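Local coordinates for protein SVS_variant_AS1 (Streptomyces sp. CWA1, PDB 6TJA) that is an engineered ancestral terpene cyclase related to spiroviolene synthase, which probably cyclises geranylgeranyl diphosphate to a diterpene hydrocarbon with release of diphosphate, at residues A[103-115]-A[147-161]. Residues are numbered along the deposited sequence; the frame is centred on the assembly and turned at random.
Sequences FNALAGRVQRALE and RRFVHAHRAWLSGVA
Gln111 projects from helix 103-115 as a knob into a hole formed by Val150, His153, Arg154 and Leu157, between helices whose axes run nearly antiparallel (172°). Gln111 CB lies 4.0 Å from Leu157 CD1. With CG anti to the backbone N (chi1 -177°) and a bend at chi2, Gln111 CG comes 3.4 Å from Arg154 NH1, while CD rests against Arg154 CB. At the tip, Gln111 OE1 accepts a hydrogen bond from His153 ND1 (2.7 Å), nearly in the imidazole plane. Gln111 NE2 donates to Val150 O (3.0 Å), above that carbonyl's plane. Gln111 NE2 also donates to Glu115 OE2 (2.8 Å), almost within the amide plane, and sits over the Arg154 guanidinium face. The His153 ring carries Leu114 CD2 on one face, 3.5 Å from its centroid in a CH-pi contact, and Trp156 on the other. Glu115 OE1 bridges to Arg147 NH1 (2.8 Å), and OE2 to Arg154 NH2; a water donates to OE1 and accepts from Arg154 NH2 and, weakly, Arg147 NH2. Phe103 CZ packs on Val160 CG1 (3.4 Å). A leucine in place of Gln111 would probably leave His153 ND1 without its acceptor and both Val150 O and Glu115 OE2 short of a donor. Joining helices 100-115 and 143-169 of the all-helical terpene synthase fold, the contact buries the Gln111 amide with His153, Glu115 and Arg154; its bonds fix the amide's rotation, and two arginines probably share the carboxylate's charge.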
ATOM      1  N   PHE A 103     -12.809   1.871  11.233  1.00 30.26           N
ATOM      2  CA  PHE A 103     -12.180   0.923  10.285  1.00 28.23           C
ATOM      3  C   PHE A 103     -10.762   1.385   9.922  1.00 26.52           C
ATOM      4  O   PHE A 103      -9.846   0.552   9.876  1.00 25.73           O
ATOM      5  CB  PHE A 103     -13.025   0.686   9.042  1.00 30.71           C
ATOM      6  CG  PHE A 103     -12.383  -0.354   8.162  1.00 27.50           C
ATOM      7  CD1 PHE A 103     -12.506  -1.699   8.455  1.00 26.74           C
ATOM      8  CD2 PHE A 103     -11.565   0.020   7.110  1.00 28.02           C
ATOM      9  CE1 PHE A 103     -11.891  -2.661   7.670  1.00 26.23           C
ATOM     10  CE2 PHE A 103     -10.936  -0.945   6.339  1.00 30.59           C
ATOM     11  CZ  PHE A 103     -11.089  -2.285   6.628  1.00 26.45           C
ATOM     12  N   ASN A 104     -10.572   2.678   9.703  1.00 25.87           N
ATOM     13  CA  ASN A 104      -9.254   3.224   9.321  1.00 27.16           C
ATOM     14  C   ASN A 104      -8.232   2.813  10.393  1.00 29.48           C
ATOM     15  O   ASN A 104      -7.086   2.526  10.035  1.00 27.84           O
ATOM     16  CB  ASN A 104      -9.343   4.721   9.077  1.00 25.91           C
ATOM     17  CG  ASN A 104     -10.108   5.090   7.825  1.00 24.43           C
ATOM     18  OD1 ASN A 104     -10.533   4.223   7.059  1.00 24.91           O
ATOM     19  ND2 ASN A 104     -10.226   6.381   7.586  1.00 22.92           N
ATOM     20  N   ALA A 105      -8.622   2.775  11.662  1.00 26.99           N
ATOM     21  CA  ALA A 105      -7.709   2.425  12.766  1.00 28.64           C
ATOM     22  C   ALA A 105      -7.453   0.916  12.734  1.00 29.22           C
ATOM     23  O   ALA A 105      -6.266   0.502  12.844  1.00 25.86           O
ATOM     24  CB  ALA A 105      -8.255   2.883  14.098  1.00 29.13           C
ATOM     25  N   LEU A 106      -8.498   0.109  12.573  1.00 26.93           N
ATOM     26  CA  LEU A 106      -8.310  -1.359  12.431  1.00 30.67           C
ATOM     27  C   LEU A 106      -7.382  -1.660  11.245  1.00 26.97           C
ATOM     28  O   LEU A 106      -6.460  -2.449  11.411  1.00 25.66           O
ATOM     29  CB  LEU A 106      -9.666  -2.052  12.273  1.00 32.38           C
ATOM     30  CG  LEU A 106      -9.586  -3.559  12.055  1.00 33.28           C
ATOM     31  CD1 LEU A 106      -9.196  -4.275  13.340  1.00 32.58           C
ATOM     32  CD2 LEU A 106     -10.901  -4.118  11.533  1.00 36.33           C
ATOM     33  N   ALA A 107      -7.630  -1.075  10.073  1.00 29.07           N
ATOM     34  CA  ALA A 107      -6.829  -1.308   8.845  1.00 25.88           C
ATOM     35  C   ALA A 107      -5.361  -1.018   9.159  1.00 27.85           C
ATOM     36  O   ALA A 107      -4.459  -1.754   8.683  1.00 25.49           O
ATOM     37  CB  ALA A 107      -7.303  -0.441   7.717  1.00 27.00           C
ATOM     38  N   GLY A 108      -5.134   0.019   9.948  1.00 25.64           N
ATOM     39  CA  GLY A 108      -3.774   0.427  10.334  1.00 27.99           C
ATOM     40  C   GLY A 108      -3.156  -0.574  11.283  1.00 25.02           C
ATOM     41  O   GLY A 108      -1.986  -0.928  11.067  1.00 25.44           O
ATOM     42  N   ARG A 109      -3.905  -1.027  12.285  1.00 27.56           N
ATOM     43  CA  ARG A 109      -3.398  -1.994  13.304  1.00 31.38           C
ATOM     44  C   ARG A 109      -3.113  -3.340  12.613  1.00 30.74           C
ATOM     45  O   ARG A 109      -2.044  -3.884  12.830  1.00 30.72           O
ATOM     46  CB  ARG A 109      -4.335  -2.129  14.510  1.00 33.68           C
ATOM     47  CG  ARG A 109      -4.398  -0.896  15.414  1.00 42.59           C
ATOM     48  CD  ARG A 109      -5.112  -1.036  16.759  1.00 41.32           C
ATOM     49  NE  ARG A 109      -6.310  -1.839  16.620  1.00 50.07           N
ATOM     50  CZ  ARG A 109      -7.555  -1.368  16.425  1.00 61.91           C
ATOM     51  NH1 ARG A 109      -7.795  -0.062  16.380  1.00 57.78           N
ATOM     52  NH2 ARG A 109      -8.565  -2.222  16.290  1.00 57.07           N
ATOM     53  N   VAL A 110      -4.016  -3.840  11.769  1.00 29.85           N
ATOM     54  CA  VAL A 110      -3.839  -5.156  11.088  1.00 29.64           C
ATOM     55  C   VAL A 110      -2.642  -5.072  10.123  1.00 30.01           C
ATOM     56  O   VAL A 110      -1.769  -5.970  10.158  1.00 26.51           O
ATOM     57  CB  VAL A 110      -5.136  -5.580  10.386  1.00 28.33           C
ATOM     58  CG1 VAL A 110      -4.956  -6.813   9.529  1.00 30.41           C
ATOM     59  CG2 VAL A 110      -6.216  -5.809  11.413  1.00 29.61           C
ATOM     60  N   GLN A 111      -2.592  -4.024   9.303  1.00 25.92           N
ATOM     61  CA  GLN A 111      -1.484  -3.856   8.345  1.00 26.93           C
ATOM     62  C   GLN A 111      -0.151  -3.843   9.136  1.00 26.46           C
ATOM     63  O   GLN A 111       0.751  -4.596   8.769  1.00 24.06           O
ATOM     64  CB  GLN A 111      -1.764  -2.665   7.429  1.00 23.93           C
ATOM     65  CG  GLN A 111      -0.699  -2.464   6.370  1.00 23.11           C
ATOM     66  CD  GLN A 111      -0.615  -3.538   5.308  1.00 24.17           C
ATOM     67  OE1 GLN A 111      -1.624  -4.164   4.926  1.00 24.79           O
ATOM     68  NE2 GLN A 111       0.599  -3.721   4.787  1.00 22.30           N
ATOM     69  N   ARG A 112      -0.054  -3.107  10.239  1.00 26.77           N
ATOM     70  CA  ARG A 112       1.194  -3.021  11.034  1.00 26.77           C
ATOM     71  C   ARG A 112       1.591  -4.409  11.558  1.00 26.32           C
ATOM     72  O   ARG A 112       2.770  -4.763  11.425  1.00 25.71           O
ATOM     73  CB  ARG A 112       1.074  -1.994  12.159  1.00 26.86           C
ATOM     74  CG  ARG A 112       2.378  -1.785  12.925  1.00 26.80           C
ATOM     75  CD  ARG A 112       3.446  -1.171  12.041  1.00 27.64           C
ATOM     76  NE  ARG A 112       4.780  -1.183  12.606  1.00 26.90           N
ATOM     77  CZ  ARG A 112       5.901  -1.013  11.908  1.00 31.35           C
ATOM     78  NH1 ARG A 112       5.849  -0.808  10.600  1.00 31.17           N
ATOM     79  NH2 ARG A 112       7.073  -1.004  12.531  1.00 31.67           N
ATOM     80  N   ALA A 113       0.641  -5.187  12.063  1.00 28.41           N
ATOM     81  CA  ALA A 113       0.844  -6.577  12.550  1.00 28.24           C
ATOM     82  C   ALA A 113       1.449  -7.461  11.458  1.00 30.21           C
ATOM     83  O   ALA A 113       2.287  -8.343  11.792  1.00 28.70           O
ATOM     84  CB  ALA A 113      -0.470  -7.139  13.027  1.00 29.02           C
ATOM     85  N   LEU A 114       1.023  -7.260  10.206  1.00 29.45           N
ATOM     86  CA  LEU A 114       1.514  -8.032   9.031  1.00 30.19           C
ATOM     87  C   LEU A 114       2.994  -7.705   8.782  1.00 30.73           C
ATOM     88  O   LEU A 114       3.712  -8.613   8.384  1.00 29.50           O
ATOM     89  CB  LEU A 114       0.657  -7.699   7.806  1.00 28.54           C
ATOM     90  CG  LEU A 114       1.084  -8.361   6.500  1.00 30.55           C
ATOM     91  CD1 LEU A 114       1.117  -9.892   6.629  1.00 29.90           C
ATOM     92  CD2 LEU A 114       0.160  -7.940   5.357  1.00 31.45           C
ATOM     93  N   GLU A 115       3.404  -6.454   9.018  1.00 28.30           N
ATOM     94  CA  GLU A 115       4.752  -5.930   8.693  1.00 31.10           C
ATOM     95  C   GLU A 115       5.705  -6.040   9.891  1.00 31.31           C
ATOM     96  O   GLU A 115       6.906  -6.038   9.655  1.00 34.81           O
ATOM     97  CB  GLU A 115       4.659  -4.461   8.274  1.00 30.55           C
ATOM     98  CG  GLU A 115       3.853  -4.291   7.006  1.00 31.36           C
ATOM     99  CD  GLU A 115       3.939  -2.963   6.284  1.00 33.21           C
ATOM    100  OE1 GLU A 115       5.064  -2.441   6.125  1.00 34.85           O
ATOM    101  OE2 GLU A 115       2.870  -2.497   5.815  1.00 31.04           O
ATOM    102  N   ARG A 147       7.278  -8.456   0.623  1.00 27.72           N
ATOM    103  CA  ARG A 147       6.909  -7.029   0.493  1.00 28.85           C
ATOM    104  C   ARG A 147       5.849  -6.883  -0.596  1.00 26.73           C
ATOM    105  O   ARG A 147       4.954  -6.060  -0.424  1.00 28.91           O
ATOM    106  CB  ARG A 147       8.114  -6.144   0.192  1.00 32.93           C
ATOM    107  CG  ARG A 147       9.027  -5.913   1.387  1.00 40.40           C
ATOM    108  CD  ARG A 147       8.378  -5.328   2.631  1.00 39.83           C
ATOM    109  NE  ARG A 147       8.019  -3.924   2.521  1.00 41.44           N
ATOM    110  CZ  ARG A 147       7.312  -3.261   3.437  1.00 42.60           C
ATOM    111  NH1 ARG A 147       6.869  -3.894   4.511  1.00 41.84           N
ATOM    112  NH2 ARG A 147       7.061  -1.972   3.274  1.00 43.36           N
ATOM    113  N   ARG A 148       5.952  -7.646  -1.676  1.00 26.14           N
ATOM    114  CA  ARG A 148       4.929  -7.637  -2.742  1.00 27.08           C
ATOM    115  C   ARG A 148       3.587  -7.991  -2.094  1.00 26.06           C
ATOM    116  O   ARG A 148       2.606  -7.295  -2.413  1.00 23.94           O
ATOM    117  CB  ARG A 148       5.320  -8.564  -3.896  1.00 28.14           C
ATOM    118  CG  ARG A 148       6.539  -8.090  -4.681  1.00 27.92           C
ATOM    119  CD  ARG A 148       6.981  -9.090  -5.738  1.00 27.84           C
ATOM    120  NE  ARG A 148       8.164  -8.653  -6.460  1.00 29.04           N
ATOM    121  CZ  ARG A 148       8.762  -9.319  -7.459  1.00 27.58           C
ATOM    122  NH1 ARG A 148       8.274 -10.463  -7.912  1.00 28.25           N
ATOM    123  NH2 ARG A 148       9.829  -8.807  -8.037  1.00 23.87           N
ATOM    124  N   PHE A 149       3.564  -8.957  -1.164  1.00 24.23           N
ATOM    125  CA  PHE A 149       2.306  -9.407  -0.504  1.00 25.52           C
ATOM    126  C   PHE A 149       1.785  -8.306   0.443  1.00 25.95           C
ATOM    127  O   PHE A 149       0.567  -7.954   0.393  1.00 23.08           O
ATOM    128  CB  PHE A 149       2.455 -10.744   0.222  1.00 24.77           C
ATOM    129  CG  PHE A 149       1.175 -11.140   0.910  1.00 24.93           C
ATOM    130  CD1 PHE A 149       0.117 -11.662   0.185  1.00 25.36           C
ATOM    131  CD2 PHE A 149       0.983 -10.885   2.265  1.00 25.29           C
ATOM    132  CE1 PHE A 149      -1.100 -11.943   0.797  1.00 25.01           C
ATOM    133  CE2 PHE A 149      -0.231 -11.176   2.877  1.00 25.53           C
ATOM    134  CZ  PHE A 149      -1.263 -11.704   2.144  1.00 25.30           C
ATOM    135  N   VAL A 150       2.696  -7.759   1.253  1.00 22.98           N
ATOM    136  CA  VAL A 150       2.396  -6.706   2.253  1.00 24.70           C
ATOM    137  C   VAL A 150       1.726  -5.540   1.520  1.00 23.02           C
ATOM    138  O   VAL A 150       0.729  -5.000   2.030  1.00 23.60           O
ATOM    139  CB  VAL A 150       3.674  -6.266   2.992  1.00 27.73           C
ATOM    140  CG1 VAL A 150       3.488  -4.943   3.701  1.00 27.41           C
ATOM    141  CG2 VAL A 150       4.174  -7.330   3.956  1.00 28.87           C
ATOM    142  N   HIS A 151       2.281  -5.130   0.388  1.00 22.51           N
ATOM    143  CA  HIS A 151       1.816  -3.934  -0.365  1.00 23.18           C
ATOM    144  C   HIS A 151       0.450  -4.228  -1.011  1.00 22.69           C
ATOM    145  O   HIS A 151      -0.379  -3.319  -1.093  1.00 23.36           O
ATOM    146  CB  HIS A 151       2.883  -3.523  -1.391  1.00 23.19           C
ATOM    147  CG  HIS A 151       4.062  -2.840  -0.806  1.00 23.77           C
ATOM    148  ND1 HIS A 151       3.941  -1.911   0.218  1.00 28.20           N
ATOM    149  CD2 HIS A 151       5.369  -2.893  -1.111  1.00 22.51           C
ATOM    150  CE1 HIS A 151       5.146  -1.469   0.541  1.00 28.09           C
ATOM    151  NE2 HIS A 151       6.035  -2.042  -0.268  1.00 22.41           N
ATOM    152  N   ALA A 152       0.243  -5.443  -1.497  1.00 21.72           N
ATOM    153  CA  ALA A 152      -1.037  -5.886  -2.095  1.00 23.99           C
ATOM    154  C   ALA A 152      -2.121  -5.835  -1.009  1.00 24.40           C
ATOM    155  O   ALA A 152      -3.262  -5.370  -1.311  1.00 23.18           O
ATOM    156  CB  ALA A 152      -0.913  -7.278  -2.689  1.00 22.84           C
ATOM    157  N   HIS A 153      -1.742  -6.241   0.192  1.00 21.68           N
ATOM    158  CA  HIS A 153      -2.565  -6.261   1.365  1.00 24.89           C
ATOM    159  C   HIS A 153      -3.051  -4.881   1.787  1.00 24.69           C
ATOM    160  O   HIS A 153      -4.185  -4.712   2.073  1.00 25.21           O
ATOM    161  CB  HIS A 153      -1.805  -6.931   2.482  1.00 24.65           C
ATOM    162  CG  HIS A 153      -2.631  -7.335   3.650  1.00 24.59           C
ATOM    163  ND1 HIS A 153      -2.889  -6.497   4.700  1.00 25.56           N
ATOM    164  CD2 HIS A 153      -3.175  -8.522   3.980  1.00 26.67           C
ATOM    165  CE1 HIS A 153      -3.575  -7.141   5.613  1.00 25.40           C
ATOM    166  NE2 HIS A 153      -3.758  -8.370   5.202  1.00 25.17           N
ATOM    167  N   ARG A 154      -2.166  -3.906   1.811  1.00 25.10           N
ATOM    168  CA  ARG A 154      -2.567  -2.576   2.143  1.00 24.24           C
ATOM    169  C   ARG A 154      -3.470  -2.045   1.046  1.00 25.91           C
ATOM    170  O   ARG A 154      -4.370  -1.350   1.325  1.00 26.08           O
ATOM    171  CB  ARG A 154      -1.403  -1.613   2.382  1.00 24.12           C
ATOM    172  CG  ARG A 154      -1.910  -0.228   2.752  1.00 26.27           C
ATOM    173  CD  ARG A 154      -0.982   0.742   3.436  1.00 27.95           C
ATOM    174  NE  ARG A 154       0.361   0.400   3.171  1.00 37.99           N
ATOM    175  CZ  ARG A 154       1.282   0.090   4.044  1.00 38.96           C
ATOM    176  NH1 ARG A 154       1.108   0.167   5.319  1.00 49.18           N
ATOM    177  NH2 ARG A 154       2.430  -0.227   3.574  1.00 43.78           N
ATOM    178  N   ALA A 155      -3.216  -2.422  -0.190  1.00 24.19           N
ATOM    179  CA  ALA A 155      -4.035  -1.949  -1.331  1.00 24.92           C
ATOM    180  C   ALA A 155      -5.483  -2.429  -1.138  1.00 26.48           C
ATOM    181  O   ALA A 155      -6.388  -1.590  -1.264  1.00 24.19           O
ATOM    182  CB  ALA A 155      -3.429  -2.386  -2.638  1.00 24.85           C
ATOM    183  N   TRP A 156      -5.671  -3.701  -0.737  1.00 23.78           N
ATOM    184  CA  TRP A 156      -7.007  -4.294  -0.483  1.00 24.14           C
ATOM    185  C   TRP A 156      -7.701  -3.570   0.682  1.00 24.71           C
ATOM    186  O   TRP A 156      -8.909  -3.207   0.545  1.00 23.34           O
ATOM    187  CB  TRP A 156      -6.891  -5.804  -0.258  1.00 26.04           C
ATOM    188  CG  TRP A 156      -8.004  -6.366   0.564  1.00 26.87           C
ATOM    189  CD1 TRP A 156      -9.320  -6.434   0.225  1.00 26.30           C
ATOM    190  CD2 TRP A 156      -7.897  -6.945   1.877  1.00 28.24           C
ATOM    191  NE1 TRP A 156     -10.042  -6.973   1.243  1.00 25.06           N
ATOM    192  CE2 TRP A 156      -9.197  -7.314   2.266  1.00 27.59           C
ATOM    193  CE3 TRP A 156      -6.842  -7.161   2.763  1.00 25.85           C
ATOM    194  CZ2 TRP A 156      -9.463  -7.909   3.494  1.00 24.57           C
ATOM    195  CZ3 TRP A 156      -7.109  -7.733   3.981  1.00 27.01           C
ATOM    196  CH2 TRP A 156      -8.407  -8.072   4.347  1.00 25.86           C
ATOM    197  N   LEU A 157      -6.994  -3.335   1.790  1.00 23.87           N
ATOM    198  CA  LEU A 157      -7.559  -2.604   2.945  1.00 22.76           C
ATOM    199  C   LEU A 157      -8.005  -1.193   2.529  1.00 23.06           C
ATOM    200  O   LEU A 157      -9.089  -0.840   2.969  1.00 22.67           O
ATOM    201  CB  LEU A 157      -6.577  -2.574   4.109  1.00 24.41           C
ATOM    202  CG  LEU A 157      -6.317  -3.925   4.780  1.00 23.68           C
ATOM    203  CD1 LEU A 157      -5.182  -3.807   5.786  1.00 23.96           C
ATOM    204  CD2 LEU A 157      -7.570  -4.454   5.447  1.00 24.42           C
ATOM    205  N   SER A 158      -7.240  -0.446   1.722  1.00 23.97           N
ATOM    206  CA  SER A 158      -7.624   0.894   1.183  1.00 26.40           C
ATOM    207  C   SER A 158      -8.907   0.823   0.353  1.00 24.70           C
ATOM    208  O   SER A 158      -9.650   1.799   0.323  1.00 24.33           O
ATOM    209  CB  SER A 158      -6.542   1.507   0.351  1.00 26.68           C
ATOM    210  OG  SER A 158      -5.376   1.620   1.139  1.00 31.89           O
ATOM    211  N   GLY A 159      -9.106  -0.251  -0.391  1.00 23.45           N
ATOM    212  CA  GLY A 159     -10.350  -0.439  -1.153  1.00 22.73           C
ATOM    213  C   GLY A 159     -11.519  -0.600  -0.206  1.00 23.39           C
ATOM    214  O   GLY A 159     -12.567   0.012  -0.464  1.00 25.74           O
ATOM    215  N   VAL A 160     -11.354  -1.433   0.829  1.00 25.69           N
ATOM    216  CA  VAL A 160     -12.407  -1.720   1.844  1.00 28.70           C
ATOM    217  C   VAL A 160     -12.746  -0.406   2.565  1.00 27.46           C
ATOM    218  O   VAL A 160     -13.928  -0.140   2.739  1.00 30.35           O
ATOM    219  CB  VAL A 160     -12.005  -2.826   2.836  1.00 28.14           C
ATOM    220  CG1 VAL A 160     -13.055  -2.979   3.908  1.00 28.76           C
ATOM    221  CG2 VAL A 160     -11.782  -4.176   2.146  1.00 30.50           C
ATOM    222  N   ALA A 161     -11.745   0.371   2.950  1.00 23.41           N
ATOM    223  CA  ALA A 161     -11.908   1.665   3.645  1.00 23.92           C
ATOM    224  C   ALA A 161     -12.746   2.603   2.778  1.00 22.57           C
ATOM    225  O   ALA A 161     -13.659   3.213   3.321  1.00 24.43           O
ATOM    226  CB  ALA A 161     -10.548   2.270   3.968  1.00 22.86           C
TER
HETATM  227  O   HOH W   1       5.031  -0.150   5.215  1.00 26.15           O